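Local coordinates for protein glutathione S-transferase (Pseudomonas fluorescens, PDB 3M3M) that binds glutathione and is probably a glutathione transferase, joining the thiol of glutathione to electrophilic substrates, at residues Y157-T168 / W187-H197. Residues are numbered along the deposited sequence; the frame is centred on the assembly and turned at random.
Sequences YSIADIALYAYT and WMQRVQSHPRH
Tyr157 lays its ring across Val191, with OH 3.4 Å from Val191 CG1, and an edge of the ring meets His194 CD2. Its hydroxyl shares a water with Val191 O and His197 ND1. Ser158 and Asp161 form the capping box that starts helix 159-168. Ser158 OG accepts from Ala160 N, and Asp161 OD2 accepts from Ser158 N. This N-capping box is a recurrent feature of the glutathione transferase C-terminal domain. The other carboxylate oxygen, Asp161 OD1, takes the indole N-H of Trp187 NE1 at 2.9 Å, from above the carboxylate plane, and also the backbone N-H of Leu152. Trp187 CG is anti to the backbone N (chi1 166°), which sends the indole edge-on into a hole lined by Asp161, Leu164, Tyr165 and Thr168. Tyr165 fills a hole in helix 182-192. Val191 CG1 makes a CH-pi contact over one face of the Tyr165 ring, 3.8 Å from its centroid. At the ring edge, Gln192 NE2 donates to Tyr165 OH (2.7 Å), and a second water links this hydroxyl to His197 NE2. A phenylalanine here would probably keep the CH-pi contact but leave the Gln192 amide and that water without their mate. Two residues on, Tyr167 touches the bound glutathione. The chemistry implies a buried joint in which the same Asp161 carboxylate caps one helix and grips the other.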
ATOM      1  N   TYR A 157      -1.497  -2.636 -15.605  1.00 11.59           N
ATOM      2  CA  TYR A 157      -1.023  -2.283 -14.254  1.00  9.75           C
ATOM      3  C   TYR A 157      -1.604  -0.971 -13.870  1.00  9.46           C
ATOM      4  O   TYR A 157      -1.582   0.021 -14.658  1.00 11.24           O
ATOM      5  CB  TYR A 157       0.532  -2.206 -14.384  1.00 11.73           C
ATOM      6  CG  TYR A 157       1.303  -1.922 -13.132  1.00 12.56           C
ATOM      7  CD1 TYR A 157       0.868  -2.369 -11.862  1.00 10.16           C
ATOM      8  CD2 TYR A 157       2.564  -1.311 -13.227  1.00 11.28           C
ATOM      9  CE1 TYR A 157       1.665  -2.094 -10.713  1.00 13.19           C
ATOM     10  CE2 TYR A 157       3.366  -1.037 -12.101  1.00 14.24           C
ATOM     11  CZ  TYR A 157       2.897  -1.477 -10.857  1.00 12.85           C
ATOM     12  OH  TYR A 157       3.659  -1.221  -9.770  1.00 11.11           O
ATOM     13  N   SER A 158      -2.180  -0.914 -12.620  1.00  8.68           N
ATOM     14  CA  SER A 158      -2.883   0.328 -12.190  1.00  9.12           C
ATOM     15  C   SER A 158      -2.598   0.549 -10.706  1.00  7.73           C
ATOM     16  O   SER A 158      -1.943  -0.281 -10.028  1.00  7.50           O
ATOM     17  CB  SER A 158      -4.411   0.121 -12.335  1.00  7.87           C
ATOM     18  OG  SER A 158      -4.902  -0.814 -11.372  1.00 10.78           O
ATOM     19  N   ILE A 159      -3.181   1.634 -10.167  1.00  8.77           N
ATOM     20  CA  ILE A 159      -2.974   1.913  -8.745  1.00  8.35           C
ATOM     21  C   ILE A 159      -3.719   0.917  -7.875  1.00  8.51           C
ATOM     22  O   ILE A 159      -3.486   0.903  -6.695  1.00 10.33           O
ATOM     23  CB  ILE A 159      -3.451   3.384  -8.376  1.00  6.61           C
ATOM     24  CG1 ILE A 159      -4.918   3.665  -8.803  1.00  6.20           C
ATOM     25  CG2 ILE A 159      -2.488   4.374  -9.145  1.00  9.06           C
ATOM     26  CD1 ILE A 159      -5.335   5.163  -8.419  1.00  7.65           C
ATOM     27  N   ALA A 160      -4.608   0.093  -8.447  1.00  8.99           N
ATOM     28  CA  ALA A 160      -5.131  -1.031  -7.587  1.00 10.27           C
ATOM     29  C   ALA A 160      -4.016  -2.027  -7.300  1.00  9.83           C
ATOM     30  O   ALA A 160      -3.916  -2.522  -6.184  1.00  8.08           O
ATOM     31  CB  ALA A 160      -6.268  -1.796  -8.306  1.00  9.79           C
ATOM     32  N   ASP A 161      -3.208  -2.364  -8.301  1.00  7.45           N
ATOM     33  CA  ASP A 161      -2.071  -3.303  -8.045  1.00  7.67           C
ATOM     34  C   ASP A 161      -1.092  -2.668  -7.082  1.00  7.85           C
ATOM     35  O   ASP A 161      -0.579  -3.345  -6.229  1.00  9.40           O
ATOM     36  CB  ASP A 161      -1.374  -3.567  -9.409  1.00  7.62           C
ATOM     37  CG  ASP A 161      -2.354  -4.171 -10.448  1.00  9.62           C
ATOM     38  OD1 ASP A 161      -2.844  -5.300 -10.274  1.00  9.75           O
ATOM     39  OD2 ASP A 161      -2.642  -3.470 -11.420  1.00 10.46           O
ATOM     40  N   ILE A 162      -0.746  -1.393  -7.307  1.00  8.58           N
ATOM     41  CA  ILE A 162       0.209  -0.693  -6.430  1.00  8.04           C
ATOM     42  C   ILE A 162      -0.352  -0.749  -4.963  1.00  7.52           C
ATOM     43  O   ILE A 162       0.388  -1.123  -3.990  1.00  7.06           O
ATOM     44  CB  ILE A 162       0.410   0.710  -6.843  1.00  7.29           C
ATOM     45  CG1 ILE A 162       1.164   0.751  -8.231  1.00  9.26           C
ATOM     46  CG2 ILE A 162       1.236   1.472  -5.739  1.00 10.05           C
ATOM     47  CD1 ILE A 162       1.124   2.117  -8.886  1.00 12.72           C
ATOM     48  N   ALA A 163      -1.620  -0.422  -4.803  1.00  6.61           N
ATOM     49  CA  ALA A 163      -2.227  -0.438  -3.436  1.00  8.16           C
ATOM     50  C   ALA A 163      -2.070  -1.823  -2.769  1.00  8.34           C
ATOM     51  O   ALA A 163      -1.787  -1.949  -1.544  1.00  9.26           O
ATOM     52  CB  ALA A 163      -3.713  -0.010  -3.560  1.00  7.72           C
ATOM     53  N   LEU A 164      -2.375  -2.904  -3.517  1.00  7.22           N
ATOM     54  CA  LEU A 164      -2.315  -4.266  -2.938  1.00  7.01           C
ATOM     55  C   LEU A 164      -0.888  -4.857  -2.901  1.00  6.80           C
ATOM     56  O   LEU A 164      -0.616  -5.735  -2.041  1.00  8.97           O
ATOM     57  CB  LEU A 164      -3.304  -5.210  -3.648  1.00  6.60           C
ATOM     58  CG  LEU A 164      -4.746  -4.877  -3.126  1.00 11.17           C
ATOM     59  CD1 LEU A 164      -5.794  -5.202  -4.032  1.00 13.02           C
ATOM     60  CD2 LEU A 164      -4.985  -5.556  -1.804  1.00  6.39           C
ATOM     61  N   TYR A 165       0.030  -4.392  -3.776  1.00  7.90           N
ATOM     62  CA  TYR A 165       1.374  -4.950  -3.767  1.00  7.25           C
ATOM     63  C   TYR A 165       2.105  -4.524  -2.518  1.00  7.33           C
ATOM     64  O   TYR A 165       2.920  -5.304  -2.000  1.00  8.01           O
ATOM     65  CB  TYR A 165       2.126  -4.415  -4.981  1.00  5.64           C
ATOM     66  CG  TYR A 165       3.552  -4.923  -5.080  1.00  8.30           C
ATOM     67  CD1 TYR A 165       3.820  -6.241  -5.622  1.00  8.37           C
ATOM     68  CD2 TYR A 165       4.600  -4.138  -4.619  1.00  8.52           C
ATOM     69  CE1 TYR A 165       5.127  -6.717  -5.672  1.00  8.88           C
ATOM     70  CE2 TYR A 165       5.939  -4.657  -4.646  1.00  9.31           C
ATOM     71  CZ  TYR A 165       6.143  -5.917  -5.143  1.00 11.21           C
ATOM     72  OH  TYR A 165       7.474  -6.394  -5.163  1.00 10.18           O
ATOM     73  N   ALA A 166       1.804  -3.302  -2.034  1.00  8.29           N
ATOM     74  CA  ALA A 166       2.644  -2.721  -0.977  1.00  8.56           C
ATOM     75  C   ALA A 166       2.745  -3.642   0.244  1.00  9.24           C
ATOM     76  O   ALA A 166       3.875  -3.883   0.704  1.00  9.74           O
ATOM     77  CB  ALA A 166       2.128  -1.285  -0.564  1.00  8.39           C
ATOM     78  N   TYR A 167       1.628  -4.135   0.798  1.00  7.71           N
ATOM     79  CA  TYR A 167       1.777  -5.047   1.873  1.00  8.16           C
ATOM     80  C   TYR A 167       1.805  -6.512   1.381  1.00  9.69           C
ATOM     81  O   TYR A 167       2.347  -7.351   2.108  1.00  8.73           O
ATOM     82  CB  TYR A 167       0.576  -4.910   2.858  1.00  7.47           C
ATOM     83  CG  TYR A 167       0.826  -3.696   3.770  1.00  8.72           C
ATOM     84  CD1 TYR A 167       1.767  -3.787   4.824  1.00  7.17           C
ATOM     85  CD2 TYR A 167       0.047  -2.560   3.609  1.00  8.23           C
ATOM     86  CE1 TYR A 167       1.976  -2.641   5.690  1.00  8.60           C
ATOM     87  CE2 TYR A 167       0.203  -1.450   4.489  1.00 10.22           C
ATOM     88  CZ  TYR A 167       1.146  -1.513   5.517  1.00 12.10           C
ATOM     89  OH  TYR A 167       1.341  -0.343   6.340  1.00 15.09           O
ATOM     90  N   THR A 168       1.150  -6.801   0.276  1.00  8.03           N
ATOM     91  CA  THR A 168       1.178  -8.258  -0.067  1.00  8.24           C
ATOM     92  C   THR A 168       2.641  -8.742  -0.279  1.00  9.53           C
ATOM     93  O   THR A 168       2.960  -9.852   0.115  1.00  9.60           O
ATOM     94  CB  THR A 168       0.343  -8.560  -1.298  1.00  8.33           C
ATOM     95  OG1 THR A 168      -1.022  -8.130  -1.083  1.00  7.67           O
ATOM     96  CG2 THR A 168       0.300 -10.108  -1.577  1.00  8.77           C
ATOM     97  N   TRP A 187       1.882 -12.468 -10.257  1.00 13.00           N
ATOM     98  CA  TRP A 187       1.559 -11.031 -10.331  1.00 12.11           C
ATOM     99  C   TRP A 187       2.632 -10.144  -9.669  1.00 11.38           C
ATOM    100  O   TRP A 187       2.999  -9.050 -10.216  1.00 13.39           O
ATOM    101  CB  TRP A 187       0.183 -10.859  -9.679  1.00 11.14           C
ATOM    102  CG  TRP A 187      -0.228  -9.446  -9.330  1.00 10.63           C
ATOM    103  CD1 TRP A 187      -0.800  -8.508 -10.106  1.00  8.73           C
ATOM    104  CD2 TRP A 187      -0.177  -8.919  -7.995  1.00  9.73           C
ATOM    105  NE1 TRP A 187      -1.065  -7.334  -9.333  1.00 10.01           N
ATOM    106  CE2 TRP A 187      -0.743  -7.598  -8.031  1.00 10.04           C
ATOM    107  CE3 TRP A 187       0.287  -9.466  -6.786  1.00  6.99           C
ATOM    108  CZ2 TRP A 187      -0.849  -6.757  -6.850  1.00  9.57           C
ATOM    109  CZ3 TRP A 187       0.186  -8.636  -5.583  1.00 11.66           C
ATOM    110  CH2 TRP A 187      -0.391  -7.304  -5.660  1.00  7.26           C
HETATM  111  N   MSE A 188       3.156 -10.572  -8.499  1.00 13.29           N
HETATM  112  CA  MSE A 188       4.203  -9.792  -7.830  1.00 11.34           C
HETATM  113  C   MSE A 188       5.380  -9.715  -8.846  1.00 14.08           C
HETATM  114  O   MSE A 188       6.033  -8.698  -8.953  1.00 13.60           O
HETATM  115  CB  MSE A 188       4.718 -10.504  -6.609  1.00 14.13           C
HETATM  116  CG  MSE A 188       3.736 -10.266  -5.495  1.00 12.95           C
HETATM  117 SE   MSE A 188       4.032 -11.314  -3.870  1.00 28.65          SE
HETATM  118  CE  MSE A 188       6.032 -11.135  -3.530  1.00 23.18           C
ATOM    119  N   GLN A 189       5.737 -10.861  -9.433  1.00 12.57           N
ATOM    120  CA  GLN A 189       6.748 -10.808 -10.539  1.00 16.04           C
ATOM    121  C   GLN A 189       6.526  -9.811 -11.667  1.00 14.16           C
ATOM    122  O   GLN A 189       7.469  -9.095 -12.044  1.00 15.97           O
ATOM    123  CB  GLN A 189       6.982 -12.234 -11.086  1.00 17.21           C
ATOM    124  CG  GLN A 189       8.157 -12.786 -10.478  1.00 30.03           C
ATOM    125  CD  GLN A 189       9.281 -12.224 -11.271  1.00 41.87           C
ATOM    126  OE1 GLN A 189       9.083 -11.936 -12.479  1.00 51.57           O
ATOM    127  NE2 GLN A 189      10.428 -11.996 -10.645  1.00 44.99           N
ATOM    128  N   ARG A 190       5.294  -9.682 -12.175  1.00 11.74           N
ATOM    129  CA  ARG A 190       4.930  -8.723 -13.171  1.00 12.78           C
ATOM    130  C   ARG A 190       5.073  -7.273 -12.678  1.00 13.45           C
ATOM    131  O   ARG A 190       5.573  -6.434 -13.378  1.00 13.26           O
ATOM    132  CB  ARG A 190       3.467  -8.905 -13.675  1.00 11.75           C
ATOM    133  CG  ARG A 190       3.344 -10.210 -14.377  1.00 18.62           C
ATOM    134  CD  ARG A 190       2.155 -10.207 -15.342  1.00 29.14           C
ATOM    135  NE  ARG A 190       1.151 -10.650 -14.494  1.00 31.95           N
ATOM    136  CZ  ARG A 190       0.843 -11.901 -14.155  1.00 31.62           C
ATOM    137  NH1 ARG A 190       1.345 -13.030 -14.675  1.00 31.04           N
ATOM    138  NH2 ARG A 190      -0.060 -11.992 -13.252  1.00 15.71           N
ATOM    139  N   VAL A 191       4.602  -7.007 -11.463  1.00 12.31           N
ATOM    140  CA  VAL A 191       4.747  -5.681 -10.886  1.00 10.50           C
ATOM    141  C   VAL A 191       6.204  -5.306 -10.824  1.00 10.87           C
ATOM    142  O   VAL A 191       6.609  -4.247 -11.287  1.00 12.50           O
ATOM    143  CB  VAL A 191       4.080  -5.657  -9.463  1.00 10.34           C
ATOM    144  CG1 VAL A 191       4.462  -4.319  -8.714  1.00  9.44           C
ATOM    145  CG2 VAL A 191       2.495  -5.820  -9.700  1.00 10.41           C
ATOM    146  N   GLN A 192       6.972  -6.190 -10.251  1.00 12.73           N
ATOM    147  CA  GLN A 192       8.410  -5.983 -10.028  1.00 15.65           C
ATOM    148  C   GLN A 192       9.219  -5.874 -11.335  1.00 16.74           C
ATOM    149  O   GLN A 192      10.343  -5.348 -11.296  1.00 18.07           O
ATOM    150  CB  GLN A 192       8.964  -7.216  -9.294  1.00 15.88           C
ATOM    151  CG  GLN A 192       8.748  -7.168  -7.877  1.00 21.68           C
ATOM    152  CD  GLN A 192       8.854  -8.554  -7.298  1.00 28.23           C
ATOM    153  OE1 GLN A 192       9.509  -9.409  -7.938  1.00 30.16           O
ATOM    154  NE2 GLN A 192       8.225  -8.813  -6.089  1.00 20.60           N
ATOM    155  N   SER A 193       8.645  -6.305 -12.446  1.00 16.49           N
ATOM    156  CA  SER A 193       9.301  -6.235 -13.720  1.00 16.25           C
ATOM    157  C   SER A 193       9.128  -4.902 -14.416  1.00 16.58           C
ATOM    158  O   SER A 193       9.739  -4.659 -15.482  1.00 17.25           O
ATOM    159  CB  SER A 193       8.815  -7.384 -14.633  1.00 18.40           C
ATOM    160  OG  SER A 193       7.558  -7.072 -15.234  1.00 22.75           O
ATOM    161  N   HIS A 194       8.320  -4.004 -13.873  1.00 12.37           N
ATOM    162  CA  HIS A 194       8.143  -2.774 -14.549  1.00 10.85           C
ATOM    163  C   HIS A 194       9.520  -2.060 -14.555  1.00 11.28           C
ATOM    164  O   HIS A 194      10.266  -2.128 -13.548  1.00 10.74           O
ATOM    165  CB  HIS A 194       7.151  -1.863 -13.777  1.00 12.39           C
ATOM    166  CG  HIS A 194       6.834  -0.625 -14.539  1.00 14.02           C
ATOM    167  ND1 HIS A 194       7.728   0.438 -14.665  1.00 11.56           N
ATOM    168  CD2 HIS A 194       5.721  -0.281 -15.228  1.00 17.17           C
ATOM    169  CE1 HIS A 194       7.168   1.389 -15.396  1.00 13.50           C
ATOM    170  NE2 HIS A 194       5.935   0.979 -15.733  1.00 15.23           N
ATOM    171  N   PRO A 195       9.909  -1.468 -15.704  1.00 11.41           N
ATOM    172  CA  PRO A 195      11.277  -0.966 -15.763  1.00 11.00           C
ATOM    173  C   PRO A 195      11.589   0.155 -14.744  1.00 11.32           C
ATOM    174  O   PRO A 195      12.784   0.360 -14.420  1.00 12.36           O
ATOM    175  CB  PRO A 195      11.403  -0.515 -17.216  1.00 10.87           C
ATOM    176  CG  PRO A 195       9.942  -0.239 -17.672  1.00 12.02           C
ATOM    177  CD  PRO A 195       9.153  -1.343 -16.973  1.00 12.28           C
ATOM    178  N   ARG A 196      10.562   0.824 -14.199  1.00 10.64           N
ATOM    179  CA  ARG A 196      10.786   1.918 -13.248  1.00  8.76           C
ATOM    180  C   ARG A 196      10.429   1.477 -11.836  1.00  7.41           C
ATOM    181  O   ARG A 196      10.448   2.350 -10.920  1.00  8.82           O
ATOM    182  CB  ARG A 196       9.972   3.156 -13.638  1.00 11.08           C
ATOM    183  CG  ARG A 196      10.362   3.747 -14.999  1.00 11.53           C
ATOM    184  CD  ARG A 196       9.736   5.116 -15.173  1.00 10.93           C
ATOM    185  NE  ARG A 196      10.172   6.039 -14.081  1.00 11.17           N
ATOM    186  CZ  ARG A 196      11.261   6.805 -14.120  1.00 13.19           C
ATOM    187  NH1 ARG A 196      11.996   6.842 -15.272  1.00 13.37           N
ATOM    188  NH2 ARG A 196      11.611   7.539 -13.083  1.00 13.02           N
ATOM    189  N   HIS A 197      10.244   0.159 -11.666  1.00 10.19           N
ATOM    190  CA  HIS A 197       9.870  -0.369 -10.306  1.00  8.60           C
ATOM    191  C   HIS A 197      10.987   0.051  -9.308  1.00  8.81           C
ATOM    192  O   HIS A 197      12.233   0.040  -9.681  1.00 10.30           O
ATOM    193  CB  HIS A 197       9.727  -1.863 -10.305  1.00  9.77           C
ATOM    194  CG  HIS A 197       9.330  -2.399  -8.933  1.00 11.55           C
ATOM    195  ND1 HIS A 197       8.070  -2.180  -8.430  1.00 10.16           N
ATOM    196  CD2 HIS A 197      10.000  -3.120  -8.000  1.00 10.16           C
ATOM    197  CE1 HIS A 197       7.959  -2.762  -7.232  1.00 10.21           C
ATOM    198  NE2 HIS A 197       9.133  -3.316  -6.931  1.00 10.01           N
TER
HETATM  199  O   HOH W   1       6.205  -1.577 -10.397  1.00 11.53           O
HETATM  200  O   HOH W   2       9.702  -4.939  -4.666  1.00 10.76           O